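Local coordinates for protein beta-catenin homolog sys-1 (Caenorhabditis elegans, PDB 3C2G) that acts as a beta-catenin-like transcription coregulator in the Wnt asymmetry pathway, directly binding the TCF factor POP-1 to activate or repress target genes, at residues G61-P66 and R116-N121; N80-L85 and N138-I143; N367-L372 and R403-F408; M411-P416 and L472-V477. All coordinates share one frame; numbering follows the deposited sequence.

Contact 1 (G61-P66 and R116-N121)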
loop_
_atom_site.group_PDB
_atom_site.type_symbol
_atom_site.label_atom_id
_atom_site.label_comp_id
_atom_site.label_asym_id
_atom_site.label_seq_id
_atom_site.Cartn_x
_atom_site.Cartn_y
_atom_site.Cartn_z
ATOM N N GLY A 61 -5.405 11.319 -43.717
ATOM C CA GLY A 61 -4.775 12.642 -43.597
ATOM C C GLY A 61 -3.453 12.665 -42.828
ATOM O O GLY A 61 -2.583 13.493 -43.096
ATOM N N LEU A 62 -3.294 11.742 -41.883
ATOM C CA LEU A 62 -2.075 11.670 -41.083
ATOM C C LEU A 62 -0.921 11.010 -41.821
ATOM O O LEU A 62 0.225 11.192 -41.446
ATOM C CB LEU A 62 -2.341 10.979 -39.739
ATOM C CG LEU A 62 -3.354 11.702 -38.842
ATOM C CD1 LEU A 62 -3.754 10.869 -37.639
ATOM C CD2 LEU A 62 -2.827 13.052 -38.399
ATOM N N LYS A 63 -1.222 10.250 -42.870
ATOM C CA LYS A 63 -0.183 9.592 -43.669
ATOM C C LYS A 63 0.678 10.609 -44.412
ATOM O O LYS A 63 0.177 11.662 -44.816
ATOM C CB LYS A 63 -0.795 8.600 -44.658
ATOM C CG LYS A 63 -1.329 7.358 -43.999
ATOM C CD LYS A 63 -1.845 6.348 -44.997
ATOM C CE LYS A 63 -2.765 5.369 -44.304
ATOM N NZ LYS A 63 -2.979 4.130 -45.092
ATOM N N PRO A 64 1.982 10.308 -44.576
ATOM C CA PRO A 64 2.858 11.211 -45.332
ATOM C C PRO A 64 2.459 11.280 -46.796
ATOM O O PRO A 64 2.118 10.259 -47.392
ATOM C CB PRO A 64 4.244 10.568 -45.196
ATOM C CG PRO A 64 3.981 9.131 -44.848
ATOM C CD PRO A 64 2.711 9.136 -44.051
ATOM N N GLN A 65 2.477 12.489 -47.348
ATOM C CA GLN A 65 2.245 12.700 -48.772
ATOM C C GLN A 65 3.604 12.889 -49.468
ATOM O O GLN A 65 4.416 13.699 -49.013
ATOM C CB GLN A 65 1.346 13.916 -48.992
ATOM C CG GLN A 65 0.158 13.994 -48.041
ATOM C CD GLN A 65 -0.927 14.949 -48.522
ATOM O OE1 GLN A 65 -1.237 15.005 -49.718
ATOM N NE2 GLN A 65 -1.521 15.699 -47.589
ATOM N N PRO A 66 3.857 12.134 -50.561
ATOM C CA PRO A 66 5.141 12.112 -51.292
ATOM C C PRO A 66 5.710 13.491 -51.672
ATOM O O PRO A 66 6.933 13.678 -51.634
ATOM C CB PRO A 66 4.823 11.292 -52.555
ATOM C CG PRO A 66 3.314 11.180 -52.604
ATOM C CD PRO A 66 2.874 11.225 -51.179
ATOM N N ARG A 116 -1.534 3.552 -35.072
ATOM C CA ARG A 116 -0.928 3.672 -33.749
ATOM C C ARG A 116 0.476 4.286 -33.797
ATOM O O ARG A 116 0.844 5.046 -32.915
ATOM C CB ARG A 116 -0.931 2.330 -33.011
ATOM C CG ARG A 116 -0.033 1.242 -33.600
ATOM C CD ARG A 116 -0.140 -0.013 -32.758
ATOM N NE ARG A 116 0.856 -1.023 -33.111
ATOM C CZ ARG A 116 0.951 -2.226 -32.541
ATOM N NH1 ARG A 116 0.112 -2.594 -31.579
ATOM N NH2 ARG A 116 1.892 -3.062 -32.936
ATOM N N GLU A 117 1.232 3.983 -34.850
ATOM C CA GLU A 117 2.602 4.489 -34.989
ATOM C C GLU A 117 2.604 5.945 -35.428
ATOM O O GLU A 117 3.402 6.742 -34.946
ATOM C CB GLU A 117 3.447 3.605 -35.925
ATOM C CG GLU A 117 3.508 2.134 -35.466
ATOM C CD GLU A 117 4.792 1.400 -35.862
ATOM O OE1 GLU A 117 4.805 0.148 -35.776
ATOM O OE2 GLU A 117 5.786 2.056 -36.254
ATOM N N LEU A 118 1.699 6.304 -36.326
ATOM C CA LEU A 118 1.536 7.707 -36.676
ATOM C C LEU A 118 1.170 8.529 -35.433
ATOM O O LEU A 118 1.753 9.590 -35.201
ATOM C CB LEU A 118 0.470 7.892 -37.767
ATOM C CG LEU A 118 0.724 7.336 -39.171
ATOM C CD1 LEU A 118 -0.516 7.537 -40.025
ATOM C CD2 LEU A 118 1.941 7.966 -39.850
ATOM N N ILE A 119 0.209 8.030 -34.652
ATOM C CA ILE A 119 -0.268 8.708 -33.448
ATOM C C ILE A 119 0.866 8.837 -32.439
ATOM O O ILE A 119 1.234 9.939 -32.039
ATOM C CB ILE A 119 -1.480 7.968 -32.810
ATOM C CG1 ILE A 119 -2.765 8.259 -33.593
ATOM C CG2 ILE A 119 -1.644 8.324 -31.329
ATOM C CD1 ILE A 119 -3.358 9.624 -33.365
ATOM N N CYS A 120 1.431 7.702 -32.060
ATOM C CA CYS A 120 2.506 7.672 -31.106
ATOM C C CYS A 120 3.683 8.556 -31.550
ATOM O O CYS A 120 4.392 9.124 -30.716
ATOM C CB CYS A 120 2.921 6.226 -30.844
ATOM S SG CYS A 120 4.681 5.969 -30.758
ATOM N N ASN A 121 3.867 8.702 -32.857
ATOM C CA ASN A 121 4.885 9.612 -33.362
ATOM C C ASN A 121 4.627 11.084 -33.056
ATOM O O ASN A 121 5.560 11.854 -32.889
ATOM C CB ASN A 121 5.099 9.438 -34.853
ATOM C CG ASN A 121 6.512 9.770 -35.257
ATOM O OD1 ASN A 121 6.835 10.921 -35.589
ATOM N ND2 ASN A 121 7.389 8.769 -35.179
#
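L118 meets L62 through carbon atoms, its CD1 lying 3.9 Å from L62 CB, and no hydrogen bond joins the two segments; the polar bond close by is that of G61 O with NE1 of W78 on helix 71-90. L118 works as a fork on the peptide link between L62 and K63. Its CG stands anti to its own carbonyl carbon, beside the backbone N (chi1 -66°). CD1 also lies 4.0 Å from the backbone N of K63 and touches K63 CG at 4.1 Å as the lysine chain passes obliquely. The other methyl, CD2, reaches L62 O at 4.0 Å and P64 CD at 4.4 Å. Deeper in, CD1 of L62 comes within 4.5 Å of CD1 of I119, a looser touch between two buried side chains. I119 also packs on L82 of helix 71-90 and on V140 and F144 of helix 134-150, while L62 leans on W78. The L62-K63 link and the proline-bearing chain after it are thus met by the flank of the short helix 115-122, as befits the stacked helices of an armadillo domain.

Contact 2 (N80-L85 and N138-I143)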
loop_
_atom_site.group_PDB
_atom_site.type_symbol
_atom_site.label_atom_id
_atom_site.label_comp_id
_atom_site.label_asym_id
_atom_site.label_seq_id
_atom_site.Cartn_x
_atom_site.Cartn_y
_atom_site.Cartn_z
ATOM N N ASN A 80 -6.438 19.888 -37.166
ATOM C CA ASN A 80 -7.863 19.798 -37.492
ATOM C C ASN A 80 -8.401 18.381 -37.343
ATOM O O ASN A 80 -9.419 18.160 -36.682
ATOM C CB ASN A 80 -8.122 20.311 -38.911
ATOM C CG ASN A 80 -8.185 21.826 -38.988
ATOM O OD1 ASN A 80 -9.261 22.391 -39.125
ATOM N ND2 ASN A 80 -7.037 22.487 -38.895
ATOM N N LEU A 81 -7.705 17.425 -37.957
ATOM C CA LEU A 81 -8.079 16.017 -37.880
ATOM C C LEU A 81 -8.002 15.466 -36.447
ATOM O O LEU A 81 -8.883 14.715 -36.009
ATOM C CB LEU A 81 -7.210 15.184 -38.821
ATOM C CG LEU A 81 -7.150 15.598 -40.297
ATOM C CD1 LEU A 81 -6.099 14.797 -41.021
ATOM C CD2 LEU A 81 -8.493 15.455 -41.003
ATOM N N LEU A 82 -6.964 15.853 -35.706
ATOM C CA LEU A 82 -6.824 15.378 -34.333
ATOM C C LEU A 82 -7.888 15.977 -33.445
ATOM O O LEU A 82 -8.331 15.338 -32.495
ATOM C CB LEU A 82 -5.425 15.641 -33.786
ATOM C CG LEU A 82 -4.321 14.875 -34.528
ATOM C CD1 LEU A 82 -2.928 15.360 -34.125
ATOM C CD2 LEU A 82 -4.475 13.369 -34.337
ATOM N N ASP A 83 -8.326 17.188 -33.777
ATOM C CA ASP A 83 -9.402 17.827 -33.023
ATOM C C ASP A 83 -10.739 17.144 -33.263
ATOM O O ASP A 83 -11.556 17.044 -32.353
ATOM C CB ASP A 83 -9.516 19.314 -33.332
ATOM C CG ASP A 83 -10.480 20.018 -32.391
ATOM O OD1 ASP A 83 -10.167 20.144 -31.184
ATOM O OD2 ASP A 83 -11.569 20.415 -32.851
ATOM N N ILE A 84 -10.957 16.668 -34.489
ATOM C CA ILE A 84 -12.131 15.859 -34.778
ATOM C C ILE A 84 -12.028 14.589 -33.941
ATOM O O ILE A 84 -12.949 14.244 -33.199
ATOM C CB ILE A 84 -12.235 15.511 -36.293
ATOM C CG1 ILE A 84 -12.671 16.737 -37.107
ATOM C CG2 ILE A 84 -13.205 14.356 -36.519
ATOM C CD1 ILE A 84 -12.285 16.667 -38.595
ATOM N N LEU A 85 -10.893 13.910 -34.042
ATOM C CA LEU A 85 -10.681 12.676 -33.292
ATOM C C LEU A 85 -10.916 12.860 -31.794
ATOM O O LEU A 85 -11.584 12.040 -31.170
ATOM C CB LEU A 85 -9.284 12.115 -33.557
ATOM C CG LEU A 85 -8.877 10.832 -32.829
ATOM C CD1 LEU A 85 -9.856 9.660 -33.050
ATOM C CD2 LEU A 85 -7.479 10.456 -33.269
ATOM N N ASN A 138 -0.105 17.973 -27.800
ATOM C CA ASN A 138 -0.966 18.212 -26.647
ATOM C C ASN A 138 -2.347 17.637 -26.867
ATOM O O ASN A 138 -3.005 17.181 -25.939
ATOM C CB ASN A 138 -1.056 19.705 -26.315
ATOM C CG ASN A 138 -2.007 19.986 -25.158
ATOM O OD1 ASN A 138 -3.034 20.662 -25.328
ATOM N ND2 ASN A 138 -1.687 19.433 -23.972
ATOM N N GLN A 139 -2.766 17.637 -28.119
ATOM C CA GLN A 139 -4.057 17.108 -28.495
ATOM C C GLN A 139 -4.104 15.581 -28.454
ATOM O O GLN A 139 -5.107 15.000 -28.055
ATOM C CB GLN A 139 -4.411 17.609 -29.883
ATOM C CG GLN A 139 -5.882 17.793 -30.053
ATOM C CD GLN A 139 -6.204 18.908 -30.987
ATOM O OE1 GLN A 139 -5.613 19.027 -32.077
ATOM N NE2 GLN A 139 -7.162 19.743 -30.584
ATOM N N VAL A 140 -3.021 14.935 -28.865
ATOM C CA VAL A 140 -2.937 13.488 -28.782
ATOM C C VAL A 140 -2.911 12.985 -27.319
ATOM O O VAL A 140 -3.524 11.959 -27.003
ATOM C CB VAL A 140 -1.738 12.964 -29.581
ATOM C CG1 VAL A 140 -1.534 11.469 -29.344
ATOM C CG2 VAL A 140 -1.937 13.255 -31.079
ATOM N N PHE A 141 -2.229 13.718 -26.434
ATOM C CA PHE A 141 -2.285 13.415 -24.993
ATOM C C PHE A 141 -3.700 13.513 -24.444
ATOM O O PHE A 141 -4.086 12.702 -23.616
ATOM C CB PHE A 141 -1.327 14.290 -24.165
ATOM C CG PHE A 141 0.114 13.873 -24.270
ATOM C CD1 PHE A 141 0.519 12.605 -23.863
ATOM C CD2 PHE A 141 1.065 14.745 -24.767
ATOM C CE1 PHE A 141 1.844 12.217 -23.952
ATOM C CE2 PHE A 141 2.381 14.367 -24.869
ATOM C CZ PHE A 141 2.778 13.094 -24.457
ATOM N N GLN A 142 -4.475 14.493 -24.906
ATOM C CA GLN A 142 -5.887 14.580 -24.501
ATOM C C GLN A 142 -6.751 13.416 -25.021
ATOM O O GLN A 142 -7.716 13.015 -24.368
ATOM C CB GLN A 142 -6.496 15.900 -24.946
ATOM C CG GLN A 142 -6.229 17.065 -24.017
ATOM C CD GLN A 142 -6.539 18.385 -24.686
ATOM O OE1 GLN A 142 -7.672 18.877 -24.623
ATOM N NE2 GLN A 142 -5.544 18.953 -25.368
ATOM N N ILE A 143 -6.404 12.889 -26.195
ATOM C CA ILE A 143 -7.135 11.783 -26.801
ATOM C C ILE A 143 -6.907 10.496 -25.998
ATOM O O ILE A 143 -7.857 9.768 -25.705
ATOM C CB ILE A 143 -6.731 11.607 -28.295
ATOM C CG1 ILE A 143 -7.375 12.704 -29.157
ATOM C CG2 ILE A 143 -7.077 10.220 -28.813
ATOM C CD1 ILE A 143 -6.629 12.971 -30.477
#
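CD1 of I143 lies 3.5 Å from L82 O and touches CD2 of L85 at 3.9 Å. The isoleucine tip is carried there by an extended chi2 (157°), and its side chain is set crosswise to that of L85. One turn earlier, L82 meets the other helix with CD1, 3.8 Å from CG2 of V140, and with CB, 3.8 Å from OE1 of Q139. The Q139 amide lies beside the D83 backbone, with OE1 3.7 Å from D83 N. Its NE2 is 3.1 Å from OD1 of D83, but the angle is too poor for a hydrogen bond; the carboxylate and amide planes are turned 45° apart, and the pair is a close polar approach. The carboxylate is held instead by arginines outside the two segments: OD1 forms a salt bridge with R86, and OD2 forms salt bridges with R87 and with R31 of helix 20-37. This cluster fixes the D83 side chain and probably stabilises its negative charge. All of this is set by two helical segments that run nearly parallel, 17° between their directions, with axes 9.6 Å apart at closest approach, and every touching residue is buried. Such packing of helices 71-90 and 134-150 belongs to the stacked helices of the armadillo domain. Helix 115-122 fills in alongside, with L122 on L82, and F115 packs on L85. On another flank of helix 71-90, helix 20-37 packs against L81 and I84, so this helix lies between earlier and later parts of the chain.

Contact 3 (N367-L372 and R403-F408)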
loop_
_atom_site.group_PDB
_atom_site.type_symbol
_atom_site.label_atom_id
_atom_site.label_comp_id
_atom_site.label_asym_id
_atom_site.label_seq_id
_atom_site.Cartn_x
_atom_site.Cartn_y
_atom_site.Cartn_z
ATOM N N ASN A 367 15.237 8.046 20.450
ATOM C CA ASN A 367 14.076 7.970 21.337
ATOM C C ASN A 367 12.854 7.298 20.726
ATOM O O ASN A 367 11.725 7.619 21.083
ATOM C CB ASN A 367 13.695 9.363 21.878
ATOM C CG ASN A 367 14.443 9.721 23.163
ATOM O OD1 ASN A 367 15.457 9.100 23.510
ATOM N ND2 ASN A 367 13.938 10.723 23.880
ATOM N N ALA A 368 13.075 6.363 19.811
ATOM C CA ALA A 368 11.962 5.706 19.139
ATOM C C ALA A 368 10.950 5.137 20.137
ATOM O O ALA A 368 9.749 5.280 19.944
ATOM C CB ALA A 368 12.462 4.617 18.196
ATOM N N ILE A 369 11.434 4.519 21.214
ATOM C CA ILE A 369 10.532 3.890 22.184
ATOM C C ILE A 369 9.668 4.923 22.893
ATOM O O ILE A 369 8.453 4.750 23.009
ATOM C CB ILE A 369 11.265 2.942 23.176
ATOM C CG1 ILE A 369 11.917 1.795 22.405
ATOM C CG2 ILE A 369 10.284 2.371 24.193
ATOM C CD1 ILE A 369 13.089 1.131 23.099
ATOM N N PHE A 370 10.279 6.012 23.336
ATOM C CA PHE A 370 9.510 7.116 23.880
ATOM C C PHE A 370 8.399 7.558 22.910
ATOM O O PHE A 370 7.265 7.803 23.321
ATOM C CB PHE A 370 10.429 8.299 24.175
ATOM C CG PHE A 370 10.158 8.953 25.486
ATOM C CD1 PHE A 370 11.006 8.728 26.573
ATOM C CD2 PHE A 370 9.045 9.790 25.648
ATOM C CE1 PHE A 370 10.762 9.328 27.803
ATOM C CE2 PHE A 370 8.783 10.398 26.877
ATOM C CZ PHE A 370 9.649 10.169 27.959
ATOM N N LEU A 371 8.731 7.655 21.625
ATOM C CA LEU A 371 7.792 8.136 20.631
ATOM C C LEU A 371 6.601 7.215 20.457
ATOM O O LEU A 371 5.469 7.693 20.321
ATOM C CB LEU A 371 8.487 8.370 19.287
ATOM C CG LEU A 371 7.587 8.852 18.145
ATOM C CD1 LEU A 371 6.983 10.195 18.479
ATOM C CD2 LEU A 371 8.364 8.921 16.864
ATOM N N LEU A 372 6.847 5.906 20.468
ATOM C CA LEU A 372 5.758 4.930 20.472
ATOM C C LEU A 372 4.782 5.178 21.611
ATOM O O LEU A 372 3.572 5.073 21.429
ATOM C CB LEU A 372 6.286 3.506 20.590
ATOM C CG LEU A 372 7.333 3.049 19.584
ATOM C CD1 LEU A 372 7.806 1.658 19.961
ATOM C CD2 LEU A 372 6.789 3.096 18.157
ATOM N N ARG A 403 3.845 -3.478 17.710
ATOM C CA ARG A 403 4.681 -4.409 16.944
ATOM C C ARG A 403 6.138 -3.901 16.910
ATOM O O ARG A 403 7.085 -4.676 16.988
ATOM C CB ARG A 403 4.118 -4.604 15.534
ATOM C CG ARG A 403 4.255 -6.021 15.000
ATOM C CD ARG A 403 3.584 -6.236 13.611
ATOM N NE ARG A 403 3.774 -5.095 12.718
ATOM C CZ ARG A 403 2.797 -4.276 12.342
ATOM N NH1 ARG A 403 1.547 -4.497 12.760
ATOM N NH2 ARG A 403 3.073 -3.234 11.552
ATOM N N THR A 404 6.320 -2.592 16.831
ATOM C CA THR A 404 7.658 -2.037 16.896
ATOM C C THR A 404 8.256 -2.264 18.283
ATOM O O THR A 404 9.421 -2.651 18.391
ATOM C CB THR A 404 7.668 -0.542 16.570
ATOM O OG1 THR A 404 6.984 -0.337 15.334
ATOM C CG2 THR A 404 9.101 -0.015 16.481
ATOM N N LEU A 405 7.455 -2.035 19.325
ATOM C CA LEU A 405 7.884 -2.280 20.697
ATOM C C LEU A 405 8.384 -3.701 20.863
ATOM O O LEU A 405 9.448 -3.917 21.423
ATOM C CB LEU A 405 6.762 -2.001 21.712
ATOM C CG LEU A 405 7.091 -2.192 23.216
ATOM C CD1 LEU A 405 8.229 -1.294 23.648
ATOM C CD2 LEU A 405 5.869 -1.963 24.122
ATOM N N ASN A 406 7.620 -4.652 20.346
ATOM C CA ASN A 406 7.906 -6.068 20.503
ATOM C C ASN A 406 9.192 -6.489 19.811
ATOM O O ASN A 406 9.926 -7.331 20.328
ATOM C CB ASN A 406 6.722 -6.910 20.024
ATOM C CG ASN A 406 5.453 -6.682 20.860
ATOM O OD1 ASN A 406 5.480 -6.022 21.904
ATOM N ND2 ASN A 406 4.336 -7.238 20.396
ATOM N N ASN A 407 9.484 -5.882 18.663
ATOM C CA ASN A 407 10.768 -6.088 17.984
ATOM C C ASN A 407 11.970 -5.572 18.773
ATOM O O ASN A 407 13.067 -6.092 18.619
ATOM C CB ASN A 407 10.745 -5.503 16.571
ATOM C CG ASN A 407 9.821 -6.273 15.636
ATOM O OD1 ASN A 407 9.512 -7.444 15.881
ATOM N ND2 ASN A 407 9.358 -5.612 14.571
ATOM N N PHE A 408 11.759 -4.571 19.628
ATOM C CA PHE A 408 12.799 -4.098 20.555
ATOM C C PHE A 408 13.009 -5.035 21.744
ATOM O O PHE A 408 14.137 -5.371 22.079
ATOM C CB PHE A 408 12.474 -2.708 21.109
ATOM C CG PHE A 408 12.643 -1.601 20.130
ATOM C CD1 PHE A 408 13.830 -1.438 19.439
ATOM C CD2 PHE A 408 11.620 -0.692 19.923
ATOM C CE1 PHE A 408 13.983 -0.405 18.533
ATOM C CE2 PHE A 408 11.763 0.351 19.018
ATOM C CZ PHE A 408 12.949 0.492 18.321
#
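CD1 of I369 stands over one face of the F408 ring in a CH-pi contact, 4.2 Å from the centroid, 22° off the normal and displaced toward the rim. F408 CG is anti to its own carbonyl carbon (chi1 -73°), which sets it toward helix 368-377. CG1 of the same isoleucine presses closer to the rim, 3.5 Å from F408 CD2, and the two side chains lie antiparallel to one another. L372 CD1 meets the ring at its edge, 4.3 Å from CE2, and A368 CB approaches CZ obliquely at 4.2 Å. An alanine in place of F408 would probably leave I369 without its aromatic face and open a gap beside L372 and A368. Segments 368-372 and 403-408 run at 146° to each other, roughly antiparallel, within the all-helical armadillo domain; N407, also on helix 388-409, is hydrogen-bonded through OD1 to the backbone of the bound POP-1 peptide. Among the aliphatic contacts, L372 CD1 lies 4.2 Å from L405 CB and 4.0 Å from T404 CB, while I369 CG2 touches L405 CD1 at 4.2 Å. Polar groups are satisfied elsewhere: T404 OG1 is hydrogen-bonded to N400 O. N367, with positive phi, is the C-prime residue of a Schellman motif that ends helix 357-365, and A368 begins the next helix at once. A363 of the preceding helix touches both A368 and F408.

Contact 4 (M411-P416 and L472-V477)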
loop_
_atom_site.group_PDB
_atom_site.type_symbol
_atom_site.label_atom_id
_atom_site.label_comp_id
_atom_site.label_asym_id
_atom_site.label_seq_id
_atom_site.Cartn_x
_atom_site.Cartn_y
_atom_site.Cartn_z
HETATM N N MSE A 411 15.673 -8.137 22.344
HETATM C CA MSE A 411 17.047 -7.862 22.775
HETATM C C MSE A 411 17.342 -8.244 24.226
HETATM O O MSE A 411 18.386 -8.799 24.524
HETATM C CB MSE A 411 17.360 -6.372 22.616
HETATM C CG MSE A 411 17.413 -5.859 21.186
HETATM SE SE MSE A 411 17.491 -3.890 21.142
HETATM C CE MSE A 411 19.123 -3.595 22.207
ATOM N N TRP A 412 16.411 -7.941 25.120
ATOM C CA TRP A 412 16.704 -7.896 26.543
ATOM C C TRP A 412 16.137 -9.042 27.354
ATOM O O TRP A 412 16.309 -9.080 28.572
ATOM C CB TRP A 412 16.218 -6.574 27.121
ATOM C CG TRP A 412 16.821 -5.422 26.444
ATOM C CD1 TRP A 412 18.147 -5.171 26.295
ATOM C CD2 TRP A 412 16.131 -4.347 25.803
ATOM N NE1 TRP A 412 18.331 -4.007 25.605
ATOM C CE2 TRP A 412 17.109 -3.474 25.291
ATOM C CE3 TRP A 412 14.778 -4.033 25.615
ATOM C CZ2 TRP A 412 16.784 -2.305 24.606
ATOM C CZ3 TRP A 412 14.457 -2.870 24.937
ATOM C CH2 TRP A 412 15.457 -2.021 24.438
ATOM N N ILE A 413 15.460 -9.965 26.688
ATOM C CA ILE A 413 14.915 -11.121 27.373
ATOM C C ILE A 413 15.916 -12.270 27.264
ATOM O O ILE A 413 16.358 -12.603 26.157
ATOM C CB ILE A 413 13.511 -11.487 26.850
ATOM C CG1 ILE A 413 12.576 -10.284 27.025
ATOM C CG2 ILE A 413 12.944 -12.687 27.606
ATOM C CD1 ILE A 413 11.330 -10.321 26.191
ATOM N N PRO A 414 16.305 -12.845 28.423
ATOM C CA PRO A 414 17.296 -13.923 28.525
ATOM C C PRO A 414 17.021 -15.079 27.575
ATOM O O PRO A 414 16.033 -15.789 27.739
ATOM C CB PRO A 414 17.161 -14.393 29.985
ATOM C CG PRO A 414 15.900 -13.747 30.507
ATOM C CD PRO A 414 15.803 -12.466 29.756
ATOM N N THR A 415 17.888 -15.238 26.579
ATOM C CA THR A 415 17.824 -16.366 25.656
ATOM C C THR A 415 18.959 -17.342 25.979
ATOM O O THR A 415 20.130 -16.946 25.970
ATOM C CB THR A 415 17.920 -15.909 24.185
ATOM N N PRO A 416 18.614 -18.614 26.289
ATOM C CA PRO A 416 19.581 -19.683 26.587
ATOM C C PRO A 416 20.723 -19.754 25.574
ATOM O O PRO A 416 21.862 -20.055 25.955
ATOM C CB PRO A 416 18.726 -20.950 26.505
ATOM C CG PRO A 416 17.381 -20.499 26.940
ATOM C CD PRO A 416 17.224 -19.104 26.385
ATOM N N LEU A 472 6.563 -8.286 30.628
ATOM C CA LEU A 472 6.630 -8.963 31.917
ATOM C C LEU A 472 7.795 -9.939 31.994
ATOM O O LEU A 472 8.155 -10.361 33.074
ATOM C CB LEU A 472 5.314 -9.672 32.259
ATOM C CG LEU A 472 4.032 -8.841 32.373
ATOM C CD1 LEU A 472 2.874 -9.770 32.576
ATOM C CD2 LEU A 472 4.060 -7.797 33.485
ATOM N N ARG A 473 8.393 -10.278 30.861
ATOM C CA ARG A 473 9.557 -11.159 30.850
ATOM C C ARG A 473 10.851 -10.366 30.782
ATOM O O ARG A 473 11.938 -10.935 30.718
ATOM C CB ARG A 473 9.482 -12.131 29.683
ATOM C CG ARG A 473 8.568 -13.304 29.933
ATOM C CD ARG A 473 8.269 -14.044 28.649
ATOM N NE ARG A 473 9.430 -14.776 28.160
ATOM C CZ ARG A 473 9.580 -15.208 26.907
ATOM N NH1 ARG A 473 8.629 -14.976 25.999
ATOM N NH2 ARG A 473 10.686 -15.872 26.565
ATOM N N THR A 474 10.725 -9.044 30.792
ATOM C CA THR A 474 11.866 -8.141 30.734
ATOM C C THR A 474 12.318 -7.841 32.162
ATOM O O THR A 474 11.566 -7.257 32.938
ATOM C CB THR A 474 11.478 -6.844 29.995
ATOM O OG1 THR A 474 11.164 -7.159 28.639
ATOM C CG2 THR A 474 12.592 -5.859 30.013
ATOM N N PRO A 475 13.550 -8.238 32.506
ATOM C CA PRO A 475 14.095 -8.226 33.875
ATOM C C PRO A 475 13.989 -6.879 34.597
ATOM O O PRO A 475 13.580 -6.847 35.754
ATOM C CB PRO A 475 15.570 -8.597 33.668
ATOM C CG PRO A 475 15.577 -9.399 32.417
ATOM C CD PRO A 475 14.538 -8.744 31.535
ATOM N N PHE A 476 14.341 -5.784 33.929
ATOM C CA PHE A 476 14.315 -4.471 34.577
ATOM C C PHE A 476 12.932 -3.834 34.676
ATOM O O PHE A 476 12.789 -2.774 35.274
ATOM C CB PHE A 476 15.258 -3.499 33.878
ATOM C CG PHE A 476 14.872 -3.195 32.464
ATOM C CD1 PHE A 476 13.935 -2.204 32.184
ATOM C CD2 PHE A 476 15.451 -3.895 31.408
ATOM C CE1 PHE A 476 13.581 -1.926 30.865
ATOM C CE2 PHE A 476 15.105 -3.607 30.092
ATOM C CZ PHE A 476 14.173 -2.625 29.820
ATOM N N VAL A 477 11.913 -4.453 34.087
ATOM C CA VAL A 477 10.586 -3.866 34.168
ATOM C C VAL A 477 9.941 -4.192 35.519
ATOM O O VAL A 477 9.757 -5.363 35.842
ATOM C CB VAL A 477 9.676 -4.288 32.976
ATOM C CG1 VAL A 477 8.238 -3.888 33.227
ATOM C CG2 VAL A 477 10.167 -3.651 31.691
#
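I413 holds CG1 anti to its carbonyl carbon (chi1 -58°) and R473 bends at chi3 (71°), which brings its NE over to the isoleucine, 4.1 Å from I413 CG2. The same CG2 lies 3.7 Å from R473 O, and the guanidinium NH2 is 4.0 Å from it, approaching obliquely. CG1 of I413 turns to T474, 3.8 Å from OG1, the two side chains set across each other; that hydroxyl is hydrogen-bonded to L470 O. An alanine in place of I413 would probably open a gap between R473 and T474, and the arginine's guanidinium would be likely to turn more freely. W412 O lies 3.5 Å from P475 CD, and the P414 and P475 rings point in opposite senses, P414 CD to P475 CG at 4.1 Å. W412 CB meets the edge of the F476 ring, 4.3 Å from CE2, while T474 CG2 lies over a face of that ring. A type I beta turn, T474 to V477, presents P475 and F476. The contact joins the armadillo-domain loops that follow helices 388-409 and 457-472. With no hydrogen bond between them, the join depends on shape and apolar contact, with backbone carbonyls facing carbon atoms.

In the fold
From the N terminus, the chain leaves helix 47-62 through 61-66 and passes 80-85 on helix 71-90 before helix 115-122 returns to close contact 1. Contact 2, begun inside that loop, closes only later, on helix 134-150, so the two cross. They touch through I119 and L82, and so tie four helices near the N terminus into one block. Contact 3 begins across the chain's centre, nearest atoms about 39 Å from contact 2, and closes a shorter loop between helices 368-377 and 388-409. Contact 4 follows in series, joining the loop after helix 388-409 to the one after helix 457-472. It meets contact 3 where I369 packs against W412.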